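Long-range contact in cellobiose 2-epimerase (Spirochaeta thermophila DSM 6192, PDB 5ZIG), which probably catalyses the reversible epimerization of cellobiose to 4-O-beta-D-glucopyranosyl-D-mannose: residues W360-T365 with M379-Y384. Numbering follows the deposited sequence.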
loop_
_atom_site.group_PDB
_atom_site.type_symbol
_atom_site.label_atom_id
_atom_site.label_comp_id
_atom_site.label_asym_id
_atom_site.label_seq_id
_atom_site.Cartn_x
_atom_site.Cartn_y
_atom_site.Cartn_z
ATOM N N TRP A 360 -5.114 -1.845 15.210
ATOM C CA TRP A 360 -6.077 -2.650 14.541
ATOM C C TRP A 360 -5.678 -4.117 14.481
ATOM O O TRP A 360 -4.543 -4.434 14.353
ATOM C CB TRP A 360 -6.287 -2.166 13.100
ATOM C CG TRP A 360 -6.841 -0.763 12.834
ATOM C CD1 TRP A 360 -6.916 0.275 13.685
ATOM C CD2 TRP A 360 -7.356 -0.276 11.611
ATOM N NE1 TRP A 360 -7.423 1.339 13.109
ATOM C CE2 TRP A 360 -7.731 1.038 11.825
ATOM C CE3 TRP A 360 -7.543 -0.821 10.367
ATOM C CZ2 TRP A 360 -8.281 1.809 10.833
ATOM C CZ3 TRP A 360 -8.093 -0.054 9.406
ATOM C CH2 TRP A 360 -8.450 1.239 9.642
ATOM N N PHE A 361 -6.630 -5.014 14.634
ATOM C CA PHE A 361 -6.355 -6.426 14.427
ATOM C C PHE A 361 -5.900 -6.664 12.992
ATOM O O PHE A 361 -6.299 -5.951 12.071
ATOM C CB PHE A 361 -7.593 -7.249 14.756
ATOM C CG PHE A 361 -7.948 -7.235 16.235
ATOM C CD1 PHE A 361 -9.186 -6.768 16.682
ATOM C CD2 PHE A 361 -7.028 -7.674 17.178
ATOM C CE1 PHE A 361 -9.496 -6.755 18.047
ATOM C CE2 PHE A 361 -7.333 -7.665 18.540
ATOM C CZ PHE A 361 -8.569 -7.210 18.973
ATOM N N TRP A 362 -5.008 -7.652 12.811
ATOM C CA TRP A 362 -4.678 -8.105 11.460
ATOM C C TRP A 362 -5.923 -8.586 10.716
ATOM O O TRP A 362 -6.070 -8.345 9.515
ATOM C CB TRP A 362 -3.643 -9.232 11.523
ATOM C CG TRP A 362 -3.345 -9.825 10.178
ATOM C CD1 TRP A 362 -4.140 -10.666 9.446
ATOM C CD2 TRP A 362 -2.149 -9.639 9.413
ATOM N NE1 TRP A 362 -3.523 -10.995 8.266
ATOM C CE2 TRP A 362 -2.294 -10.385 8.222
ATOM C CE3 TRP A 362 -0.965 -8.922 9.626
ATOM C CZ2 TRP A 362 -1.315 -10.415 7.234
ATOM C CZ3 TRP A 362 0.013 -8.949 8.636
ATOM C CH2 TRP A 362 -0.173 -9.693 7.454
ATOM N N ALA A 363 -6.812 -9.298 11.412
ATOM C CA ALA A 363 -7.977 -9.903 10.782
ATOM C C ALA A 363 -8.989 -10.347 11.838
ATOM O O ALA A 363 -8.644 -10.630 12.993
ATOM C CB ALA A 363 -7.580 -11.087 9.897
ATOM N N VAL A 364 -10.253 -10.378 11.412
ATOM C CA VAL A 364 -11.360 -10.862 12.220
ATOM C C VAL A 364 -12.239 -11.768 11.365
ATOM O O VAL A 364 -12.127 -11.804 10.138
ATOM C CB VAL A 364 -12.155 -9.689 12.826
ATOM C CG1 VAL A 364 -11.302 -8.872 13.779
ATOM C CG2 VAL A 364 -12.587 -8.765 11.681
ATOM N N THR A 365 -13.121 -12.510 12.024
ATOM C CA THR A 365 -14.062 -13.355 11.298
ATOM C C THR A 365 -15.090 -12.461 10.614
ATOM O O THR A 365 -15.202 -11.281 10.952
ATOM C CB THR A 365 -14.771 -14.325 12.253
ATOM O OG1 THR A 365 -15.503 -13.577 13.231
ATOM C CG2 THR A 365 -13.754 -15.193 12.962
ATOM N N MET A 379 6.757 -7.775 9.813
ATOM C CA MET A 379 7.207 -7.668 8.429
ATOM C C MET A 379 6.058 -7.326 7.495
ATOM O O MET A 379 6.276 -6.748 6.426
ATOM C CB MET A 379 7.861 -8.975 7.981
ATOM C CG MET A 379 9.069 -9.382 8.800
ATOM S SD MET A 379 10.577 -8.771 8.045
ATOM C CE MET A 379 10.462 -9.468 6.390
ATOM N N TRP A 380 4.839 -7.695 7.863
ATOM C CA TRP A 380 3.711 -7.568 6.961
ATOM C C TRP A 380 2.683 -6.542 7.417
ATOM O O TRP A 380 1.811 -6.165 6.626
ATOM C CB TRP A 380 3.041 -8.935 6.779
ATOM C CG TRP A 380 3.826 -9.874 5.906
ATOM C CD1 TRP A 380 4.034 -9.763 4.556
ATOM C CD2 TRP A 380 4.514 -11.065 6.320
ATOM N NE1 TRP A 380 4.799 -10.813 4.107
ATOM C CE2 TRP A 380 5.106 -11.626 5.168
ATOM C CE3 TRP A 380 4.682 -11.713 7.550
ATOM C CZ2 TRP A 380 5.853 -12.807 5.213
ATOM C CZ3 TRP A 380 5.417 -12.884 7.591
ATOM C CH2 TRP A 380 5.996 -13.419 6.432
ATOM N N LYS A 381 2.754 -6.062 8.655
ATOM C CA LYS A 381 1.819 -5.035 9.072
ATOM C C LYS A 381 2.570 -3.914 9.766
ATOM O O LYS A 381 3.240 -4.126 10.784
ATOM C CB LYS A 381 0.713 -5.617 9.943
ATOM C CG LYS A 381 -0.159 -4.588 10.651
ATOM C CD LYS A 381 -1.252 -5.305 11.425
ATOM C CE LYS A 381 -2.298 -4.308 11.967
ATOM N NZ LYS A 381 -1.836 -3.762 13.258
ATOM N N ALA A 382 2.462 -2.726 9.196
ATOM C CA ALA A 382 3.037 -1.522 9.760
ATOM C C ALA A 382 1.932 -0.480 9.894
ATOM O O ALA A 382 0.773 -0.827 10.126
ATOM C CB ALA A 382 4.191 -1.018 8.885
ATOM N N SER A 383 2.281 0.768 9.788
ATOM C CA SER A 383 1.345 1.835 9.952
ATOM C C SER A 383 0.808 2.511 8.691
ATOM O O SER A 383 0.180 3.476 8.799
ATOM C CB SER A 383 1.958 2.883 10.838
ATOM O OG SER A 383 2.913 3.584 10.180
ATOM N N TYR A 384 1.035 1.925 7.532
ATOM C CA TYR A 384 0.677 2.485 6.255
ATOM C C TYR A 384 -0.734 2.321 5.705
ATOM O O TYR A 384 -1.333 3.269 5.407
ATOM C CB TYR A 384 1.754 2.113 5.236
ATOM C CG TYR A 384 1.359 1.853 3.844
ATOM C CD1 TYR A 384 1.372 2.843 2.903
ATOM C CD2 TYR A 384 1.068 0.611 3.458
ATOM C CE1 TYR A 384 1.061 2.575 1.600
ATOM C CE2 TYR A 384 0.787 0.319 2.176
ATOM C CZ TYR A 384 0.776 1.300 1.237
ATOM O OH TYR A 384 0.477 0.922 -0.017
#
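W362 and K381 lie nearest each other where the backbones of 360-365 and 379-384 approach without pairing, their CA atoms 7.6 Å apart. In the (alpha/alpha)6 barrel of this epimerase family, the loop entering helix 384-402 is here tied to the approach to edge strand 363-364, a worked example of how long side chains join two backbones that do not pair. K381 does so nearly extended, with CG anti to its backbone N (chi1 169°), and bends only at its tip. There NZ donates to W360 O at 3.0 Å, with a C=O...N angle of 148° and the donor 15° from the carbonyl plane. NZ also forms a salt bridge with E359, which would largely offset its charge, and a hydrogen bond to K376 O, while W315 adds a cation-pi contact. The W362 indole, stacked on Y374, reaches back alongside this lysine: K381 CB is 3.6 Å from W362 CZ3, and K381 CD rests 4.0 Å from W362 CE3. W380 meets the far end of that indole with its beta carbon, while its own indole turns off from the contact. W380 CB sits in the plane of the W362 ring, at its edge, 3.4 Å from W362 CH2.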